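Local coordinates for protein interleukin-20 receptor subunit beta (Homo sapiens, PDB 6DF3) that pairs with IL20RA to form a receptor for IL-19, IL-20 and IL-24, and with IL22RA1 to form one for IL-20 and IL-24, at residues D68-R80 with A89-S101. The protein carries 1 engineered substitution. Residues are numbered along the deposited sequence; the frame is centred on the assembly and turned at random.
Sequences DITATVPYNLRVR and AWSILKHPFNRQS. Engineered in segment 89-101: Gln-100 (natural residue Asn).
With CG of both Arg-78 (chi1 64°) and Arg-80 (chi1 75°) set between the backbone N and the carbonyl carbon, and both chains extended from there, the two arginines pass over opposite faces of the indole of Trp-90 and sandwich it. This arginine-tryptophan stack belongs to a beta hairpin of the first fibronectin type-III domain, where strand 74-83 runs antiparallel to strand 86-98. The guanidinium of Arg-78 lies flat on the indole in a cation-pi contact, its CZ 3.5 Å from the centroid of the five-membered ring of Trp-90; Arg-78 also salt-bridges Glu-35 and makes a second cation-pi contact with Trp-49, continuing the stack. Over the opposite face, the aliphatic part of Arg-80 makes a CH-pi contact, CD standing 3.6 Å from the centroid of the six-membered ring of Trp-90. Replacing Trp-90 by an alanine would probably open a gap between the arginines and cost Arg-78 one of its two aromatic partners, and Arg-80 the ring its CD rests on.

Beneath the stack, Val-79 and Ser-91 exchange a pair of backbone hydrogen bonds, and Leu-93 N donates to Leu-77 O. The strands then part around Lys-94 and His-95 and rejoin, two residues out of step, where Tyr-75 and Phe-97 form another hydrogen-bonded pair. Where they part, a water receives a weak bond from Leu-77 N and donates to Leu-93 O, while CD1 of Leu-77 and CD2 of Leu-93 touch at 4.0 Å on the side where both meet Val-9.

At the far end, Arg-99 spreads one guanidinium face over the backbone of Ala-71. Thr-72 packs on the chain of another protein, and its OG1 is hydrogen-bonded to the backbone oxygen of Ala-177 in the second fibronectin type-III domain. The same OG1 is gripped side-on by two nitrogens of Arg-99, NE at 2.9 Å and NH2 at 3.1 Å, nearly within the guanidinium plane.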
ATOM      1  N   ASP C  68      -7.925  -0.577  14.152  1.00 48.48           N
ATOM      2  CA  ASP C  68      -6.963   0.041  15.013  1.00 47.34           C
ATOM      3  C   ASP C  68      -5.676  -0.767  15.108  1.00 47.80           C
ATOM      4  O   ASP C  68      -4.665  -0.239  15.446  1.00 44.02           O
ATOM      5  CB  ASP C  68      -7.546   0.132  16.418  1.00 48.11           C
ATOM      6  CG  ASP C  68      -8.919   0.821  16.446  1.00 55.60           C
ATOM      7  OD1 ASP C  68      -9.078   1.932  15.874  1.00 53.82           O
ATOM      8  OD2 ASP C  68      -9.864   0.261  17.058  1.00 61.84           O
ATOM      9  N   ILE C  69      -5.726  -2.086  14.906  1.00 46.18           N
ATOM     10  CA  ILE C  69      -4.536  -2.901  14.992  1.00 44.24           C
ATOM     11  C   ILE C  69      -3.885  -2.895  13.607  1.00 45.70           C
ATOM     12  O   ILE C  69      -4.412  -3.548  12.696  1.00 45.58           O
ATOM     13  CB  ILE C  69      -4.881  -4.352  15.436  1.00 46.24           C
ATOM     14  CG1 ILE C  69      -5.735  -4.407  16.731  1.00 46.46           C
ATOM     15  CG2 ILE C  69      -3.616  -5.157  15.650  1.00 46.73           C
ATOM     16  CD1 ILE C  69      -5.316  -3.502  17.815  1.00 46.17           C
ATOM     17  N   THR C  70      -2.779  -2.148  13.416  1.00 42.55           N
ATOM     18  CA  THR C  70      -2.279  -1.879  12.046  1.00 41.87           C
ATOM     19  C   THR C  70      -0.821  -2.178  11.894  1.00 40.57           C
ATOM     20  O   THR C  70      -0.167  -1.873  10.840  1.00 42.62           O
ATOM     21  CB  THR C  70      -2.496  -0.405  11.674  1.00 47.02           C
ATOM     22  OG1 THR C  70      -2.007   0.369  12.703  1.00 43.84           O
ATOM     23  CG2 THR C  70      -3.975  -0.040  11.524  1.00 48.96           C
ATOM     24  N   ALA C  71      -0.301  -2.858  12.901  1.00 39.82           N
ATOM     25  CA  ALA C  71       1.018  -3.402  12.843  1.00 40.14           C
ATOM     26  C   ALA C  71       1.096  -4.778  13.584  1.00 40.38           C
ATOM     27  O   ALA C  71       0.386  -5.047  14.566  1.00 41.92           O
ATOM     28  CB  ALA C  71       1.976  -2.413  13.444  1.00 41.14           C
ATOM     29  N   THR C  72       2.051  -5.592  13.186  1.00 41.38           N
ATOM     30  CA  THR C  72       2.267  -6.913  13.830  1.00 42.43           C
ATOM     31  C   THR C  72       3.212  -6.702  15.058  1.00 43.82           C
ATOM     32  O   THR C  72       4.370  -7.088  15.063  1.00 46.93           O
ATOM     33  CB  THR C  72       2.760  -7.927  12.798  1.00 45.87           C
ATOM     34  OG1 THR C  72       1.830  -7.940  11.694  1.00 46.38           O
ATOM     35  CG2 THR C  72       2.845  -9.336  13.354  1.00 46.15           C
ATOM     36  N   VAL C  73       2.667  -6.055  16.078  1.00 41.71           N
ATOM     37  CA  VAL C  73       3.302  -5.808  17.344  1.00 42.57           C
ATOM     38  C   VAL C  73       2.184  -5.937  18.431  1.00 42.95           C
ATOM     39  O   VAL C  73       0.954  -5.896  18.092  1.00 41.45           O
ATOM     40  CB  VAL C  73       3.935  -4.383  17.398  1.00 43.66           C
ATOM     41  CG1 VAL C  73       4.928  -4.136  16.263  1.00 44.65           C
ATOM     42  CG2 VAL C  73       2.881  -3.289  17.362  1.00 41.19           C
ATOM     43  N   PRO C  74       2.580  -6.117  19.727  1.00 43.12           N
ATOM     44  CA  PRO C  74       1.566  -6.205  20.771  1.00 43.96           C
ATOM     45  C   PRO C  74       0.933  -4.865  21.057  1.00 44.95           C
ATOM     46  O   PRO C  74       1.640  -3.886  21.128  1.00 49.10           O
ATOM     47  CB  PRO C  74       2.333  -6.699  22.051  1.00 42.36           C
ATOM     48  CG  PRO C  74       3.796  -6.456  21.728  1.00 45.39           C
ATOM     49  CD  PRO C  74       3.956  -6.332  20.223  1.00 43.79           C
ATOM     50  N   TYR C  75      -0.373  -4.881  21.313  1.00 42.32           N
ATOM     51  CA  TYR C  75      -1.219  -3.745  21.560  1.00 42.17           C
ATOM     52  C   TYR C  75      -1.883  -3.913  22.950  1.00 41.91           C
ATOM     53  O   TYR C  75      -2.355  -4.978  23.283  1.00 42.51           O
ATOM     54  CB  TYR C  75      -2.345  -3.678  20.485  1.00 41.32           C
ATOM     55  CG  TYR C  75      -1.996  -2.942  19.248  1.00 40.06           C
ATOM     56  CD1 TYR C  75      -1.266  -3.571  18.261  1.00 41.09           C
ATOM     57  CD2 TYR C  75      -2.399  -1.623  19.046  1.00 37.41           C
ATOM     58  CE1 TYR C  75      -0.901  -2.902  17.070  1.00 44.20           C
ATOM     59  CE2 TYR C  75      -2.035  -0.928  17.865  1.00 40.71           C
ATOM     60  CZ  TYR C  75      -1.286  -1.567  16.865  1.00 41.24           C
ATOM     61  OH  TYR C  75      -0.947  -0.982  15.643  1.00 40.97           O
ATOM     62  N   ASN C  76      -1.913  -2.849  23.714  1.00 42.60           N
ATOM     63  CA  ASN C  76      -2.725  -2.699  24.866  1.00 43.31           C
ATOM     64  C   ASN C  76      -4.046  -2.142  24.460  1.00 42.65           C
ATOM     65  O   ASN C  76      -4.128  -1.292  23.593  1.00 41.24           O
ATOM     66  CB  ASN C  76      -2.076  -1.719  25.862  1.00 46.19           C
ATOM     67  CG  ASN C  76      -0.686  -2.145  26.281  1.00 48.12           C
ATOM     68  OD1 ASN C  76      -0.371  -3.321  26.287  1.00 52.56           O
ATOM     69  ND2 ASN C  76       0.164  -1.166  26.577  1.00 48.11           N
ATOM     70  N   LEU C  77      -5.070  -2.579  25.161  1.00 43.46           N
ATOM     71  CA  LEU C  77      -6.440  -2.148  24.947  1.00 44.89           C
ATOM     72  C   LEU C  77      -7.066  -1.915  26.336  1.00 48.22           C
ATOM     73  O   LEU C  77      -6.731  -2.595  27.291  1.00 47.96           O
ATOM     74  CB  LEU C  77      -7.154  -3.242  24.208  1.00 48.07           C
ATOM     75  CG  LEU C  77      -6.776  -3.386  22.727  1.00 47.87           C
ATOM     76  CD1 LEU C  77      -7.170  -4.775  22.268  1.00 50.91           C
ATOM     77  CD2 LEU C  77      -7.548  -2.335  21.965  1.00 51.17           C
ATOM     78  N   ARG C  78      -7.886  -0.877  26.462  1.00 47.93           N
ATOM     79  CA  ARG C  78      -8.637  -0.645  27.662  1.00 51.15           C
ATOM     80  C   ARG C  78     -10.049  -0.187  27.369  1.00 52.86           C
ATOM     81  O   ARG C  78     -10.320   0.437  26.355  1.00 53.63           O
ATOM     82  CB  ARG C  78      -7.943   0.378  28.524  1.00 52.51           C
ATOM     83  CG  ARG C  78      -7.827   1.748  27.920  1.00 51.20           C
ATOM     84  CD  ARG C  78      -7.156   2.715  28.909  1.00 51.69           C
ATOM     85  NE  ARG C  78      -7.290   4.083  28.468  1.00 52.05           N
ATOM     86  CZ  ARG C  78      -6.748   5.116  29.102  1.00 55.94           C
ATOM     87  NH1 ARG C  78      -6.078   4.958  30.223  1.00 55.68           N
ATOM     88  NH2 ARG C  78      -6.893   6.318  28.610  1.00 56.80           N
ATOM     89  N   VAL C  79     -10.940  -0.449  28.281  1.00 54.14           N
ATOM     90  CA  VAL C  79     -12.349  -0.151  28.048  1.00 57.20           C
ATOM     91  C   VAL C  79     -13.004   0.410  29.293  1.00 60.58           C
ATOM     92  O   VAL C  79     -12.626   0.070  30.404  1.00 56.78           O
ATOM     93  CB  VAL C  79     -13.096  -1.396  27.592  1.00 59.72           C
ATOM     94  CG1 VAL C  79     -13.078  -2.453  28.687  1.00 63.11           C
ATOM     95  CG2 VAL C  79     -14.544  -1.069  27.188  1.00 62.07           C
ATOM     96  N   ARG C  80     -13.969   1.295  29.127  1.00 63.53           N
ATOM     97  CA  ARG C  80     -14.707   1.764  30.296  1.00 67.79           C
ATOM     98  C   ARG C  80     -16.167   1.921  29.962  1.00 71.38           C
ATOM     99  O   ARG C  80     -16.552   1.932  28.797  1.00 69.65           O
ATOM    100  CB  ARG C  80     -14.130   3.081  30.809  1.00 70.81           C
ATOM    101  CG  ARG C  80     -14.474   4.324  29.983  1.00 74.04           C
ATOM    102  CD  ARG C  80     -13.924   5.612  30.588  1.00 77.73           C
ATOM    103  NE  ARG C  80     -14.003   6.677  29.589  1.00 82.58           N
ATOM    104  CZ  ARG C  80     -13.512   7.909  29.738  1.00 84.02           C
ATOM    105  NH1 ARG C  80     -12.930   8.290  30.866  1.00 79.76           N
ATOM    106  NH2 ARG C  80     -13.623   8.772  28.729  1.00 87.65           N
ATOM    107  N   ALA C  89     -13.901   3.341  36.108  1.00 76.54           N
ATOM    108  CA  ALA C  89     -12.484   3.424  35.941  1.00 72.22           C
ATOM    109  C   ALA C  89     -12.139   2.642  34.633  1.00 71.16           C
ATOM    110  O   ALA C  89     -13.001   1.962  34.057  1.00 71.16           O
ATOM    111  CB  ALA C  89     -11.798   2.838  37.166  1.00 70.31           C
ATOM    112  N   TRP C  90     -10.917   2.776  34.115  1.00 70.00           N
ATOM    113  CA  TRP C  90     -10.521   2.006  32.918  1.00 64.99           C
ATOM    114  C   TRP C  90     -10.176   0.578  33.312  1.00 64.72           C
ATOM    115  O   TRP C  90      -9.563   0.377  34.344  1.00 65.78           O
ATOM    116  CB  TRP C  90      -9.296   2.606  32.237  1.00 62.70           C
ATOM    117  CG  TRP C  90      -9.535   3.893  31.534  1.00 62.77           C
ATOM    118  CD1 TRP C  90      -9.180   5.143  31.977  1.00 61.72           C
ATOM    119  CD2 TRP C  90     -10.192   4.080  30.255  1.00 59.92           C
ATOM    120  NE1 TRP C  90      -9.564   6.074  31.065  1.00 63.13           N
ATOM    121  CE2 TRP C  90     -10.153   5.458  29.979  1.00 59.81           C
ATOM    122  CE3 TRP C  90     -10.788   3.218  29.327  1.00 59.03           C
ATOM    123  CZ2 TRP C  90     -10.715   6.007  28.827  1.00 59.10           C
ATOM    124  CZ3 TRP C  90     -11.349   3.766  28.166  1.00 60.02           C
ATOM    125  CH2 TRP C  90     -11.335   5.160  27.950  1.00 58.89           C
ATOM    126  N   SER C  91     -10.538  -0.390  32.473  1.00 60.42           N
ATOM    127  CA  SER C  91     -10.102  -1.777  32.635  1.00 61.59           C
ATOM    128  C   SER C  91      -9.121  -2.109  31.481  1.00 56.80           C
ATOM    129  O   SER C  91      -9.488  -1.926  30.306  1.00 54.89           O
ATOM    130  CB  SER C  91     -11.259  -2.776  32.494  1.00 61.85           C
ATOM    131  OG  SER C  91     -12.026  -2.970  33.627  1.00 69.81           O
ATOM    132  N   ILE C  92      -7.958  -2.647  31.836  1.00 53.43           N
ATOM    133  CA  ILE C  92      -6.918  -2.919  30.919  1.00 56.17           C
ATOM    134  C   ILE C  92      -6.918  -4.380  30.548  1.00 54.68           C
ATOM    135  O   ILE C  92      -7.018  -5.183  31.351  1.00 55.34           O
ATOM    136  CB  ILE C  92      -5.579  -2.431  31.477  1.00 59.42           C
ATOM    137  CG1 ILE C  92      -5.734  -0.937  31.757  1.00 65.39           C
ATOM    138  CG2 ILE C  92      -4.448  -2.585  30.474  1.00 57.15           C
ATOM    139  CD1 ILE C  92      -4.480  -0.339  32.333  1.00 71.42           C
ATOM    140  N   LEU C  93      -6.830  -4.704  29.272  1.00 52.78           N
ATOM    141  CA  LEU C  93      -6.617  -6.102  28.852  1.00 54.27           C
ATOM    142  C   LEU C  93      -5.329  -6.669  29.504  1.00 52.01           C
ATOM    143  O   LEU C  93      -4.314  -6.031  29.471  1.00 53.80           O
ATOM    144  CB  LEU C  93      -6.543  -6.163  27.321  1.00 50.94           C
ATOM    145  CG  LEU C  93      -6.321  -7.481  26.648  1.00 51.30           C
ATOM    146  CD1 LEU C  93      -7.582  -8.267  26.770  1.00 54.91           C
ATOM    147  CD2 LEU C  93      -5.921  -7.281  25.183  1.00 50.41           C
ATOM    148  N   LYS C  94      -5.408  -7.860  30.075  1.00 55.34           N
ATOM    149  CA  LYS C  94      -4.368  -8.414  30.956  1.00 61.25           C
ATOM    150  C   LYS C  94      -3.113  -8.710  30.131  1.00 61.52           C
ATOM    151  O   LYS C  94      -2.052  -8.203  30.474  1.00 61.75           O
ATOM    152  CB  LYS C  94      -4.863  -9.702  31.669  1.00 70.99           C
ATOM    153  CG  LYS C  94      -4.016 -10.121  32.878  1.00 82.24           C
ATOM    154  CD  LYS C  94      -4.476 -11.428  33.563  1.00 92.40           C
ATOM    155  CE  LYS C  94      -5.929 -11.400  34.072  1.00 97.88           C
ATOM    156  NZ  LYS C  94      -6.265 -10.337  35.070  1.00 97.44           N
ATOM    157  N   HIS C  95      -3.279  -9.452  29.024  1.00 55.89           N
ATOM    158  CA  HIS C  95      -2.202  -9.765  28.105  1.00 61.93           C
ATOM    159  C   HIS C  95      -2.365  -9.033  26.800  1.00 57.51           C
ATOM    160  O   HIS C  95      -3.360  -9.186  26.105  1.00 57.08           O
ATOM    161  CB  HIS C  95      -2.136 -11.278  27.876  1.00 71.13           C
ATOM    162  CG  HIS C  95      -1.848 -12.027  29.153  1.00 82.27           C
ATOM    163  ND1 HIS C  95      -2.786 -12.826  29.788  1.00 85.84           N
ATOM    164  CD2 HIS C  95      -0.758 -12.003  29.967  1.00 85.73           C
ATOM    165  CE1 HIS C  95      -2.264 -13.311  30.901  1.00 87.61           C
ATOM    166  NE2 HIS C  95      -1.035 -12.831  31.032  1.00 88.01           N
ATOM    167  N   PRO C  96      -1.394  -8.193  26.471  1.00 55.45           N
ATOM    168  CA  PRO C  96      -1.380  -7.412  25.263  1.00 51.70           C
ATOM    169  C   PRO C  96      -1.646  -8.282  24.022  1.00 47.93           C
ATOM    170  O   PRO C  96      -1.223  -9.404  23.960  1.00 48.63           O
ATOM    171  CB  PRO C  96       0.078  -6.935  25.231  1.00 56.17           C
ATOM    172  CG  PRO C  96       0.424  -6.758  26.658  1.00 55.41           C
ATOM    173  CD  PRO C  96      -0.165  -7.980  27.264  1.00 56.13           C
ATOM    174  N   PHE C  97      -2.408  -7.793  23.080  1.00 44.89           N
ATOM    175  CA  PHE C  97      -2.760  -8.558  21.881  1.00 44.82           C
ATOM    176  C   PHE C  97      -1.824  -8.243  20.656  1.00 44.73           C
ATOM    177  O   PHE C  97      -1.615  -7.061  20.282  1.00 42.47           O
ATOM    178  CB  PHE C  97      -4.177  -8.180  21.442  1.00 45.88           C
ATOM    179  CG  PHE C  97      -4.615  -8.916  20.213  1.00 47.07           C
ATOM    180  CD1 PHE C  97      -4.875 -10.292  20.294  1.00 44.21           C
ATOM    181  CD2 PHE C  97      -4.682  -8.258  18.972  1.00 45.72           C
ATOM    182  CE1 PHE C  97      -5.219 -10.989  19.154  1.00 49.96           C
ATOM    183  CE2 PHE C  97      -5.056  -8.941  17.835  1.00 45.19           C
ATOM    184  CZ  PHE C  97      -5.303 -10.310  17.908  1.00 47.81           C
ATOM    185  N   ASN C  98      -1.369  -9.301  19.998  1.00 45.11           N
ATOM    186  CA  ASN C  98      -0.571  -9.292  18.838  1.00 44.44           C
ATOM    187  C   ASN C  98      -1.317 -10.072  17.746  1.00 47.15           C
ATOM    188  O   ASN C  98      -1.528 -11.306  17.861  1.00 42.48           O
ATOM    189  CB  ASN C  98       0.797  -9.942  19.115  1.00 47.23           C
ATOM    190  CG  ASN C  98       1.812  -9.709  17.949  1.00 50.19           C
ATOM    191  OD1 ASN C  98       1.440  -9.697  16.762  1.00 46.86           O
ATOM    192  ND2 ASN C  98       3.078  -9.517  18.290  1.00 48.17           N
ATOM    193  N   ARG C  99      -1.590  -9.412  16.609  1.00 43.81           N
ATOM    194  CA  ARG C  99      -2.282 -10.089  15.529  1.00 43.67           C
ATOM    195  C   ARG C  99      -1.526 -11.304  14.949  1.00 43.95           C
ATOM    196  O   ARG C  99      -2.117 -12.027  14.228  1.00 46.90           O
ATOM    197  CB  ARG C  99      -2.692  -9.134  14.428  1.00 44.87           C
ATOM    198  CG  ARG C  99      -1.520  -8.612  13.582  1.00 45.45           C
ATOM    199  CD  ARG C  99      -1.962  -7.415  12.736  1.00 43.69           C
ATOM    200  NE  ARG C  99      -0.868  -6.989  11.873  1.00 43.96           N
ATOM    201  CZ  ARG C  99      -0.968  -6.091  10.918  1.00 43.72           C
ATOM    202  NH1 ARG C  99      -2.139  -5.565  10.602  1.00 42.16           N
ATOM    203  NH2 ARG C  99       0.126  -5.753  10.256  1.00 48.23           N
ATOM    204  N   GLN C 100      -0.230 -11.460  15.200  1.00 45.57           N
ATOM    205  CA  GLN C 100       0.527 -12.679  14.878  1.00 51.56           C
ATOM    206  C   GLN C 100      -0.216 -13.942  15.428  1.00 52.76           C
ATOM    207  O   GLN C 100      -0.112 -14.989  14.912  1.00 51.11           O
ATOM    208  CB  GLN C 100       1.925 -12.529  15.501  1.00 57.88           C
ATOM    209  CG  GLN C 100       2.945 -13.671  15.349  1.00 65.27           C
ATOM    210  CD  GLN C 100       3.652 -13.608  13.998  1.00 78.88           C
ATOM    211  OE1 GLN C 100       4.125 -12.540  13.573  1.00 85.63           O
ATOM    212  NE2 GLN C 100       3.727 -14.747  13.306  1.00 84.39           N
ATOM    213  N   SER C 101      -0.971 -13.797  16.499  1.00 52.50           N
ATOM    214  CA  SER C 101      -1.671 -14.902  17.078  1.00 54.99           C
ATOM    215  C   SER C 101      -3.086 -15.057  16.538  1.00 52.70           C
ATOM    216  O   SER C 101      -3.831 -15.805  17.102  1.00 54.20           O
ATOM    217  CB  SER C 101      -1.676 -14.727  18.581  1.00 56.32           C
ATOM    218  OG  SER C 101      -2.654 -13.734  18.894  1.00 59.26           O
TER
HETATM  219  O   HOH W   1      -5.011  -6.253  11.777  1.00 47.16           O
HETATM  220  O   HOH W   2      -0.912  -6.578  16.411  1.00 38.36           O
HETATM  221  O   HOH W   3       3.030  -5.008  10.532  1.00 41.85           O
HETATM  222  O   HOH W   4      -3.580  -4.456  27.448  1.00 52.60           O